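Local coordinates for protein alkaline phosphatase (Thermus thermophilus, PDB 7KWD) that probably hydrolyses phosphate monoesters as a zinc- and magnesium-dependent alkaline phosphatase, working as a homodimer, at residues Tyr60-Leu71 with Leu287-Glu298; Ala227-Ile235 with Arg273-Asn281. All coordinates share one frame; numbering follows the deposited sequence.

Contact 1: residues Tyr60-Leu71 with Leu287-Glu298; sequences YARRRQGRVLAL and LWDVLAADEVLE
A helix start bound by a carboxylate from another helix defines this contact: Asp294, midway along helix 283-306, accepts the first two backbone N-H groups of helix 70-75. Its two oxygens share the task, each through its syn lone pair: OD2 takes Ala70 N at 2.7 Å and OD1 takes Leu71 N at 2.9 Å, with N-H...O angles both about 150°. Two such bonds fix the rotation of the carboxylate, and the helix start would probably favour its negative charge. Asp294 OD2 also lies at the edge of the Arg67 guanidinium, near its plane, in a salt bridge 2.8 Å from NH2. Arg67 bends at chi3 (-91°), turning the guanidinium so that NH1 meets Gln65 OE1 at 2.6 Å while NH2 faces Asp294. A water donates to Leu291 O and weakly accepts from Arg67 NH1. Leucines fill much of the rest: Leu291 CD2 packs on Leu69 CD1, and Leu297 CD2 on Leu71 CB. Gly66 and Val68 form backbone hydrogen bonds with the second subunit, placing this turn at the dimer interface. Where 60-65 and 287-298 run nearly perpendicular, Leu287 CD2 makes a CH-pi contact over the Tyr60 ring, 3.6 Å from its centroid and 11° off the normal.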
loop_
_atom_site.group_PDB
_atom_site.type_symbol
_atom_site.label_atom_id
_atom_site.label_comp_id
_atom_site.label_asym_id
_atom_site.label_seq_id
_atom_site.Cartn_x
_atom_site.Cartn_y
_atom_site.Cartn_z
ATOM N N TYR A 60 11.015 5.849 -10.827
ATOM C CA TYR A 60 11.297 6.996 -11.681
ATOM C C TYR A 60 12.715 7.512 -11.453
ATOM O O TYR A 60 13.441 7.827 -12.398
ATOM C CB TYR A 60 10.269 8.095 -11.429
ATOM C CG TYR A 60 10.375 9.234 -12.434
ATOM C CD1 TYR A 60 11.220 10.289 -12.212
ATOM C CD2 TYR A 60 9.652 9.220 -13.633
ATOM C CE1 TYR A 60 11.349 11.308 -13.136
ATOM C CE2 TYR A 60 9.771 10.264 -14.556
ATOM C CZ TYR A 60 10.615 11.285 -14.310
ATOM O OH TYR A 60 10.765 12.315 -15.223
ATOM N N ALA A 61 13.114 7.654 -10.192
ATOM C CA ALA A 61 14.463 8.143 -9.918
ATOM C C ALA A 61 15.517 7.234 -10.563
ATOM O O ALA A 61 16.460 7.710 -11.209
ATOM C CB ALA A 61 14.667 8.260 -8.404
ATOM N N ARG A 62 15.369 5.920 -10.406
ATOM C CA ARG A 62 16.368 5.009 -10.950
ATOM C C ARG A 62 16.317 5.007 -12.470
ATOM O O ARG A 62 17.324 5.261 -13.141
ATOM C CB ARG A 62 16.155 3.599 -10.415
ATOM C CG ARG A 62 16.747 3.383 -9.018
ATOM C CD ARG A 62 16.105 2.136 -8.330
ATOM N NE ARG A 62 16.809 1.781 -7.094
ATOM C CZ ARG A 62 17.951 1.110 -7.055
ATOM N NH1 ARG A 62 18.558 0.686 -8.169
ATOM N NH2 ARG A 62 18.511 0.875 -5.887
ATOM N N ARG A 63 15.118 4.776 -13.027
ATOM C CA ARG A 63 14.967 4.554 -14.457
ATOM C C ARG A 63 15.125 5.828 -15.280
ATOM O O ARG A 63 15.685 5.786 -16.382
ATOM C CB ARG A 63 13.599 3.933 -14.705
ATOM C CG ARG A 63 13.353 3.546 -16.121
ATOM C CD ARG A 63 12.065 2.761 -16.215
ATOM N NE ARG A 63 11.601 2.639 -17.586
ATOM C CZ ARG A 63 11.688 1.528 -18.316
ATOM N NH1 ARG A 63 12.223 0.417 -17.817
ATOM N NH2 ARG A 63 11.207 1.521 -19.553
ATOM N N ARG A 64 14.592 6.960 -14.812
ATOM C CA ARG A 64 14.601 8.164 -15.632
ATOM C C ARG A 64 15.602 9.199 -15.179
ATOM O O ARG A 64 15.888 10.140 -15.932
ATOM C CB ARG A 64 13.238 8.870 -15.639
ATOM C CG ARG A 64 12.036 8.013 -15.906
ATOM C CD ARG A 64 12.257 7.116 -17.067
ATOM N NE ARG A 64 12.258 7.840 -18.333
ATOM C CZ ARG A 64 13.062 7.559 -19.353
ATOM N NH1 ARG A 64 13.971 6.584 -19.266
ATOM N NH2 ARG A 64 12.950 8.266 -20.471
ATOM N N GLN A 65 16.080 9.112 -13.952
ATOM C CA GLN A 65 17.096 10.045 -13.489
ATOM C C GLN A 65 18.396 9.343 -13.153
ATOM O O GLN A 65 19.342 10.009 -12.756
ATOM C CB GLN A 65 16.559 10.822 -12.289
ATOM C CG GLN A 65 15.249 11.586 -12.625
ATOM C CD GLN A 65 14.753 12.470 -11.489
ATOM O OE1 GLN A 65 15.059 12.230 -10.334
ATOM N NE2 GLN A 65 13.987 13.506 -11.827
ATOM N N GLY A 66 18.464 8.029 -13.333
ATOM C CA GLY A 66 19.693 7.294 -13.027
ATOM C C GLY A 66 20.218 7.526 -11.632
ATOM O O GLY A 66 21.439 7.576 -11.424
ATOM N N ARG A 67 19.322 7.657 -10.651
ATOM C CA ARG A 67 19.713 7.911 -9.257
ATOM C C ARG A 67 18.834 7.080 -8.328
ATOM O O ARG A 67 17.675 6.775 -8.643
ATOM C CB ARG A 67 19.562 9.404 -8.893
ATOM C CG ARG A 67 18.082 9.850 -9.076
ATOM C CD ARG A 67 17.762 11.299 -8.766
ATOM N NE ARG A 67 17.389 11.394 -7.372
ATOM C CZ ARG A 67 16.264 11.914 -6.911
ATOM N NH1 ARG A 67 15.344 12.435 -7.715
ATOM N NH2 ARG A 67 16.080 11.933 -5.599
ATOM N N VAL A 68 19.370 6.769 -7.156
ATOM C CA VAL A 68 18.595 6.135 -6.096
ATOM C C VAL A 68 17.938 7.221 -5.249
ATOM O O VAL A 68 18.620 8.083 -4.710
ATOM C CB VAL A 68 19.471 5.233 -5.231
ATOM C CG1 VAL A 68 18.654 4.586 -4.136
ATOM C CG2 VAL A 68 20.143 4.204 -6.121
ATOM N N LEU A 69 16.615 7.165 -5.134
ATOM C CA LEU A 69 15.864 8.061 -4.279
ATOM C C LEU A 69 16.407 8.065 -2.857
ATOM O O LEU A 69 16.671 7.010 -2.279
ATOM C CB LEU A 69 14.411 7.577 -4.307
ATOM C CG LEU A 69 13.265 8.467 -3.890
ATOM C CD1 LEU A 69 13.028 9.532 -4.911
ATOM C CD2 LEU A 69 12.037 7.596 -3.730
ATOM N N ALA A 70 16.570 9.260 -2.283
ATOM C CA ALA A 70 17.073 9.323 -0.921
ATOM C C ALA A 70 16.174 8.539 0.035
ATOM O O ALA A 70 16.658 7.868 0.948
ATOM C CB ALA A 70 17.219 10.765 -0.457
ATOM N N LEU A 71 14.867 8.597 -0.166
ATOM C CA LEU A 71 13.964 7.856 0.708
ATOM C C LEU A 71 14.231 6.350 0.610
ATOM O O LEU A 71 14.198 5.646 1.621
ATOM C CB LEU A 71 12.507 8.190 0.364
ATOM C CG LEU A 71 11.491 7.591 1.318
ATOM C CD1 LEU A 71 11.815 7.912 2.771
ATOM C CD2 LEU A 71 10.048 7.999 0.952
ATOM N N LEU A 287 4.291 12.518 -8.158
ATOM C CA LEU A 287 5.692 12.195 -8.314
ATOM C C LEU A 287 6.573 13.394 -8.010
ATOM O O LEU A 287 7.561 13.271 -7.285
ATOM C CB LEU A 287 5.956 11.694 -9.732
ATOM C CG LEU A 287 7.415 11.694 -10.175
ATOM C CD1 LEU A 287 8.182 10.602 -9.443
ATOM C CD2 LEU A 287 7.524 11.439 -11.690
ATOM N N TRP A 288 6.255 14.563 -8.590
ATOM C CA TRP A 288 7.144 15.705 -8.411
ATOM C C TRP A 288 7.102 16.238 -6.981
ATOM O O TRP A 288 8.122 16.736 -6.495
ATOM C CB TRP A 288 6.844 16.806 -9.454
ATOM C CG TRP A 288 7.545 16.448 -10.730
ATOM C CD1 TRP A 288 6.982 15.945 -11.853
ATOM C CD2 TRP A 288 8.955 16.507 -10.982
ATOM N NE1 TRP A 288 7.940 15.698 -12.790
ATOM C CE2 TRP A 288 9.164 16.038 -12.283
ATOM C CE3 TRP A 288 10.050 16.924 -10.241
ATOM C CZ2 TRP A 288 10.429 15.959 -12.855
ATOM C CZ3 TRP A 288 11.315 16.851 -10.813
ATOM C CH2 TRP A 288 11.489 16.377 -12.109
ATOM N N ASP A 289 5.972 16.120 -6.277
ATOM C CA ASP A 289 5.979 16.523 -4.866
ATOM C C ASP A 289 6.722 15.497 -4.014
ATOM O O ASP A 289 7.329 15.844 -2.989
ATOM C CB ASP A 289 4.548 16.743 -4.349
ATOM C CG ASP A 289 4.073 18.190 -4.550
ATOM O OD1 ASP A 289 4.376 18.749 -5.622
ATOM O OD2 ASP A 289 3.448 18.795 -3.636
ATOM N N VAL A 290 6.736 14.240 -4.444
ATOM C CA VAL A 290 7.557 13.262 -3.750
ATOM C C VAL A 290 9.024 13.529 -4.012
ATOM O O VAL A 290 9.855 13.375 -3.113
ATOM C CB VAL A 290 7.176 11.836 -4.171
ATOM C CG1 VAL A 290 8.162 10.836 -3.567
ATOM C CG2 VAL A 290 5.779 11.522 -3.695
ATOM N N LEU A 291 9.363 13.939 -5.254
ATOM C CA LEU A 291 10.748 14.257 -5.592
ATOM C C LEU A 291 11.177 15.553 -4.904
ATOM O O LEU A 291 12.309 15.670 -4.436
ATOM C CB LEU A 291 10.942 14.378 -7.112
ATOM C CG LEU A 291 10.689 13.097 -7.894
ATOM C CD1 LEU A 291 11.054 13.251 -9.349
ATOM C CD2 LEU A 291 11.496 11.915 -7.344
ATOM N N ALA A 292 10.265 16.503 -4.766
ATOM C CA ALA A 292 10.604 17.694 -3.994
ATOM C C ALA A 292 10.865 17.356 -2.521
ATOM O O ALA A 292 11.756 17.932 -1.887
ATOM C CB ALA A 292 9.467 18.715 -4.080
ATOM N N ALA A 293 10.041 16.480 -1.947
ATOM C CA ALA A 293 10.298 16.011 -0.590
ATOM C C ALA A 293 11.661 15.331 -0.491
ATOM O O ALA A 293 12.369 15.482 0.516
ATOM C CB ALA A 293 9.208 15.031 -0.160
ATOM N N ASP A 294 12.052 14.591 -1.538
ATOM C CA ASP A 294 13.316 13.869 -1.485
ATOM C C ASP A 294 14.481 14.833 -1.389
ATOM O O ASP A 294 15.445 14.588 -0.653
ATOM C CB ASP A 294 13.440 12.949 -2.706
ATOM C CG ASP A 294 14.226 11.688 -2.411
ATOM O OD1 ASP A 294 13.748 10.857 -1.602
ATOM O OD2 ASP A 294 15.313 11.529 -2.982
ATOM N N GLU A 295 14.401 15.957 -2.088
ATOM C CA GLU A 295 15.465 16.952 -1.953
ATOM C C GLU A 295 15.535 17.470 -0.531
ATOM O O GLU A 295 16.620 17.774 -0.013
ATOM C CB GLU A 295 15.243 18.124 -2.907
ATOM C CG GLU A 295 15.470 17.776 -4.364
ATOM C CD GLU A 295 15.252 18.985 -5.288
ATOM O OE1 GLU A 295 14.479 18.847 -6.269
ATOM O OE2 GLU A 295 15.839 20.069 -5.019
ATOM N N VAL A 296 14.372 17.616 0.109
ATOM C CA VAL A 296 14.334 18.088 1.495
ATOM C C VAL A 296 14.965 17.060 2.418
ATOM O O VAL A 296 15.728 17.405 3.332
ATOM C CB VAL A 296 12.888 18.408 1.920
ATOM C CG1 VAL A 296 12.814 18.700 3.431
ATOM C CG2 VAL A 296 12.345 19.608 1.111
ATOM N N LEU A 297 14.656 15.783 2.189
ATOM C CA LEU A 297 15.225 14.691 2.979
ATOM C C LEU A 297 16.733 14.780 3.025
ATOM O O LEU A 297 17.346 14.589 4.082
ATOM C CB LEU A 297 14.801 13.384 2.356
ATOM C CG LEU A 297 14.559 12.135 3.171
ATOM C CD1 LEU A 297 13.763 12.396 4.416
ATOM C CD2 LEU A 297 13.840 11.158 2.201
ATOM N N GLU A 298 17.340 15.060 1.878
ATOM C CA GLU A 298 18.781 15.138 1.792
ATOM C C GLU A 298 19.281 16.259 2.659
ATOM O O GLU A 298 20.258 16.090 3.390
ATOM C CB GLU A 298 19.185 15.329 0.340
ATOM C CG GLU A 298 19.001 14.030 -0.427
ATOM C CD GLU A 298 19.492 14.068 -1.855
ATOM O OE1 GLU A 298 19.407 15.147 -2.480
ATOM O OE2 GLU A 298 19.927 13.001 -2.355
HETATM O O HOH W 1 14.443 14.647 -5.832
#

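Contact 2: residues Ala227-Ile235 with Arg273-Asn281; sequences ADGHVPYEI and RIDHANHLN. With ZN (zinc ion), chain F.
With CG anti to the carbonyl carbon in both Tyr233 (chi1 -66°) and Arg273 (chi1 -54°), and the arginine chain bent again at chi3, the two side chains meet face to face. The Arg273 guanidinium lies flat on the Tyr233 ring, centres 4.0 Å apart and planes at 21°, a stacked cation-pi pair. His230 CB covers the opposite guanidinium face, 3.6 Å from Arg273 CZ. Arg273 NH1 donates to Val231 O at 2.9 Å from above the carbonyl plane, and NE donates almost straight to His276 ND1 (2.9 Å), in the guanidinium plane; Glu350 forms a salt bridge to NH2. Replacing Arg273 by an alanine removes the guanidinium, and would probably leave the Tyr233 face without its cation, Glu350 without its mate and the His276 imidazole free to turn. His276 CE1 sits over the centre of the His230 ring, although the planes are oblique. The Tyr233 ring continues along helix 273-280, CE1 touching Ala277 CB at 3.6 Å. On the same helix, Asp275 OD2 and His279 NE2 bind zinc at 2.0 and 2.2 Å; His433 also binds this ion. Arg273 thus holds the His276 imidazole and joins the helix carrying these zinc ligands to the 227-235 loop.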
loop_
_atom_site.group_PDB
_atom_site.type_symbol
_atom_site.label_atom_id
_atom_site.label_comp_id
_atom_site.label_asym_id
_atom_site.label_seq_id
_atom_site.Cartn_x
_atom_site.Cartn_y
_atom_site.Cartn_z
ATOM N N ALA A 227 1.592 32.184 -1.500
ATOM C CA ALA A 227 0.507 32.025 -2.455
ATOM C C ALA A 227 -0.799 32.396 -1.769
ATOM O O ALA A 227 -0.885 32.449 -0.530
ATOM C CB ALA A 227 0.440 30.589 -3.006
ATOM N N ASP A 228 -1.835 32.638 -2.585
ATOM C CA ASP A 228 -3.131 32.980 -2.010
ATOM C C ASP A 228 -3.653 31.826 -1.170
ATOM O O ASP A 228 -4.104 32.029 -0.033
ATOM C CB ASP A 228 -4.171 33.318 -3.081
ATOM C CG ASP A 228 -5.432 33.904 -2.466
ATOM O OD1 ASP A 228 -5.355 35.048 -1.968
ATOM O OD2 ASP A 228 -6.465 33.208 -2.428
ATOM N N GLY A 229 -3.627 30.602 -1.747
ATOM C CA GLY A 229 -3.969 29.368 -1.064
ATOM C C GLY A 229 -2.749 28.477 -0.882
ATOM O O GLY A 229 -1.690 28.952 -0.463
ATOM N N HIS A 230 -2.859 27.192 -1.224
ATOM C CA HIS A 230 -1.700 26.310 -1.090
ATOM C C HIS A 230 -0.591 26.727 -2.048
ATOM O O HIS A 230 -0.835 27.321 -3.101
ATOM C CB HIS A 230 -2.072 24.872 -1.393
ATOM C CG HIS A 230 -3.223 24.374 -0.596
ATOM N ND1 HIS A 230 -3.209 24.355 0.775
ATOM C CD2 HIS A 230 -4.414 23.855 -0.969
ATOM C CE1 HIS A 230 -4.355 23.865 1.219
ATOM N NE2 HIS A 230 -5.098 23.542 0.178
ATOM N N VAL A 231 0.643 26.436 -1.661
ATOM C CA VAL A 231 1.777 26.658 -2.570
ATOM C C VAL A 231 1.613 25.752 -3.778
ATOM O O VAL A 231 1.119 24.615 -3.636
ATOM C CB VAL A 231 3.116 26.386 -1.857
ATOM C CG1 VAL A 231 4.286 26.688 -2.767
ATOM C CG2 VAL A 231 3.178 27.213 -0.591
ATOM N N PRO A 232 1.954 26.206 -4.983
ATOM C CA PRO A 232 1.814 25.344 -6.160
ATOM C C PRO A 232 2.596 24.034 -6.046
ATOM O O PRO A 232 3.679 23.965 -5.456
ATOM C CB PRO A 232 2.359 26.216 -7.305
ATOM C CG PRO A 232 2.105 27.645 -6.847
ATOM C CD PRO A 232 2.263 27.611 -5.336
ATOM N N TYR A 233 2.041 23.007 -6.691
ATOM C CA TYR A 233 2.758 21.753 -6.882
ATOM C C TYR A 233 4.150 21.973 -7.459
ATOM O O TYR A 233 4.359 22.845 -8.317
ATOM C CB TYR A 233 1.976 20.856 -7.819
ATOM C CG TYR A 233 0.663 20.364 -7.321
ATOM C CD1 TYR A 233 0.606 19.345 -6.375
ATOM C CD2 TYR A 233 -0.538 20.876 -7.834
ATOM C CE1 TYR A 233 -0.635 18.846 -5.933
ATOM C CE2 TYR A 233 -1.759 20.401 -7.399
ATOM C CZ TYR A 233 -1.801 19.388 -6.439
ATOM O OH TYR A 233 -2.993 18.888 -5.978
ATOM N N GLU A 234 5.091 21.140 -7.016
ATOM C CA GLU A 234 6.420 21.117 -7.625
ATOM C C GLU A 234 6.367 21.052 -9.160
ATOM O O GLU A 234 7.130 21.741 -9.841
ATOM C CB GLU A 234 7.223 19.936 -7.077
ATOM C CG GLU A 234 8.607 19.758 -7.698
ATOM C CD GLU A 234 9.585 20.890 -7.408
ATOM O OE1 GLU A 234 9.366 21.737 -6.500
ATOM O OE2 GLU A 234 10.592 20.951 -8.139
ATOM N N ILE A 235 5.485 20.230 -9.725
ATOM C CA ILE A 235 5.495 20.115 -11.185
ATOM C C ILE A 235 5.206 21.469 -11.825
ATOM O O ILE A 235 5.761 21.808 -12.873
ATOM C CB ILE A 235 4.503 19.027 -11.650
ATOM C CG1 ILE A 235 4.759 18.700 -13.123
ATOM C CG2 ILE A 235 3.048 19.433 -11.420
ATOM C CD1 ILE A 235 3.956 17.539 -13.663
ATOM N N ARG A 273 1.171 18.405 -0.247
ATOM C CA ARG A 273 0.367 18.342 -1.461
ATOM C C ARG A 273 0.538 17.029 -2.209
ATOM O O ARG A 273 -0.101 16.826 -3.256
ATOM C CB ARG A 273 0.683 19.535 -2.373
ATOM C CG ARG A 273 0.539 20.893 -1.626
ATOM C CD ARG A 273 0.084 22.064 -2.508
ATOM N NE ARG A 273 -1.296 21.851 -2.951
ATOM C CZ ARG A 273 -1.823 22.401 -4.037
ATOM N NH1 ARG A 273 -1.102 23.219 -4.799
ATOM N NH2 ARG A 273 -3.073 22.118 -4.347
ATOM N N ILE A 274 1.344 16.109 -1.675
ATOM C CA ILE A 274 1.257 14.723 -2.116
ATOM C C ILE A 274 -0.185 14.255 -2.014
ATOM O O ILE A 274 -0.745 13.709 -2.969
ATOM C CB ILE A 274 2.195 13.830 -1.288
ATOM C CG1 ILE A 274 3.661 14.216 -1.536
ATOM C CG2 ILE A 274 1.909 12.360 -1.568
ATOM C CD1 ILE A 274 4.627 13.594 -0.505
ATOM N N ASP A 275 -0.802 14.478 -0.842
ATOM C CA ASP A 275 -2.220 14.195 -0.630
ATOM C C ASP A 275 -3.077 14.819 -1.724
ATOM O O ASP A 275 -3.867 14.134 -2.370
ATOM C CB ASP A 275 -2.623 14.713 0.758
ATOM C CG ASP A 275 -4.046 14.423 1.109
ATOM O OD1 ASP A 275 -4.403 13.214 1.162
ATOM O OD2 ASP A 275 -4.796 15.400 1.362
ATOM N N HIS A 276 -2.876 16.109 -1.991
ATOM C CA HIS A 276 -3.729 16.815 -2.936
ATOM C C HIS A 276 -3.614 16.224 -4.330
ATOM O O HIS A 276 -4.619 16.028 -5.017
ATOM C CB HIS A 276 -3.365 18.299 -2.969
ATOM C CG HIS A 276 -3.561 18.975 -1.654
ATOM N ND1 HIS A 276 -3.152 20.258 -1.412
ATOM C CD2 HIS A 276 -4.100 18.530 -0.496
ATOM C CE1 HIS A 276 -3.441 20.593 -0.167
ATOM N NE2 HIS A 276 -4.018 19.561 0.412
ATOM N N ALA A 277 -2.386 15.957 -4.779
ATOM C CA ALA A 277 -2.229 15.364 -6.096
ATOM C C ALA A 277 -2.895 14.009 -6.145
ATOM O O ALA A 277 -3.474 13.631 -7.166
ATOM C CB ALA A 277 -0.752 15.237 -6.455
ATOM N N ASN A 278 -2.797 13.244 -5.053
ATOM C CA ASN A 278 -3.438 11.935 -5.052
ATOM C C ASN A 278 -4.943 12.077 -5.119
ATOM O O ASN A 278 -5.616 11.219 -5.711
ATOM C CB ASN A 278 -3.028 11.131 -3.825
ATOM C CG ASN A 278 -1.588 10.610 -3.930
ATOM O OD1 ASN A 278 -1.023 10.501 -5.011
ATOM N ND2 ASN A 278 -1.003 10.306 -2.787
ATOM N N HIS A 279 -5.484 13.132 -4.479
ATOM C CA HIS A 279 -6.902 13.462 -4.610
ATOM C C HIS A 279 -7.271 13.732 -6.070
ATOM O O HIS A 279 -8.289 13.231 -6.563
ATOM C CB HIS A 279 -7.238 14.687 -3.758
ATOM C CG HIS A 279 -7.475 14.387 -2.315
ATOM N ND1 HIS A 279 -8.385 13.443 -1.895
ATOM C CD2 HIS A 279 -6.918 14.901 -1.190
ATOM C CE1 HIS A 279 -8.399 13.406 -0.576
ATOM N NE2 HIS A 279 -7.533 14.294 -0.129
ATOM N N LEU A 280 -6.449 14.526 -6.780
ATOM C CA LEU A 280 -6.713 14.756 -8.199
ATOM C C LEU A 280 -6.591 13.484 -9.051
ATOM O O LEU A 280 -7.095 13.460 -10.175
ATOM C CB LEU A 280 -5.747 15.786 -8.780
ATOM C CG LEU A 280 -5.529 17.057 -7.978
ATOM C CD1 LEU A 280 -4.584 17.968 -8.681
ATOM C CD2 LEU A 280 -6.836 17.738 -7.743
ATOM N N ASN A 281 -5.929 12.447 -8.551
ATOM C CA ASN A 281 -5.577 11.257 -9.335
ATOM C C ASN A 281 -4.561 11.634 -10.408
ATOM O O ASN A 281 -4.659 11.163 -11.540
ATOM C CB ASN A 281 -6.782 10.596 -9.990
ATOM C CG ASN A 281 -7.610 9.754 -9.037
ATOM O OD1 ASN A 281 -8.441 8.994 -9.503
ATOM N ND2 ASN A 281 -7.412 9.909 -7.718
HETATM ZN ZN ZN F . -6.571 14.639 1.845
#

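Overall arrangement
Contact 2 lies nearer the middle of the chain, about 9 Å from its centre against 16 Å for contact 1, yet contact 1 is the more thoroughly buried: nine of its twelve touching residues are buried, against four of eight. Helices 273-280 and 283-306 follow each other in the chain, so the two contacts use consecutive elements, their centres about 17 Å apart. Asp289 joins them, its OD1 probably hydrogen-bonded to Glu234 N at 2.9 Å. Their chemistry differs with place: leucine packing and a carboxylate bound to a helix start beside the dimer interface in contact 1, stacked and aromatic polar groups on the helix that supplies two zinc ligands in contact 2.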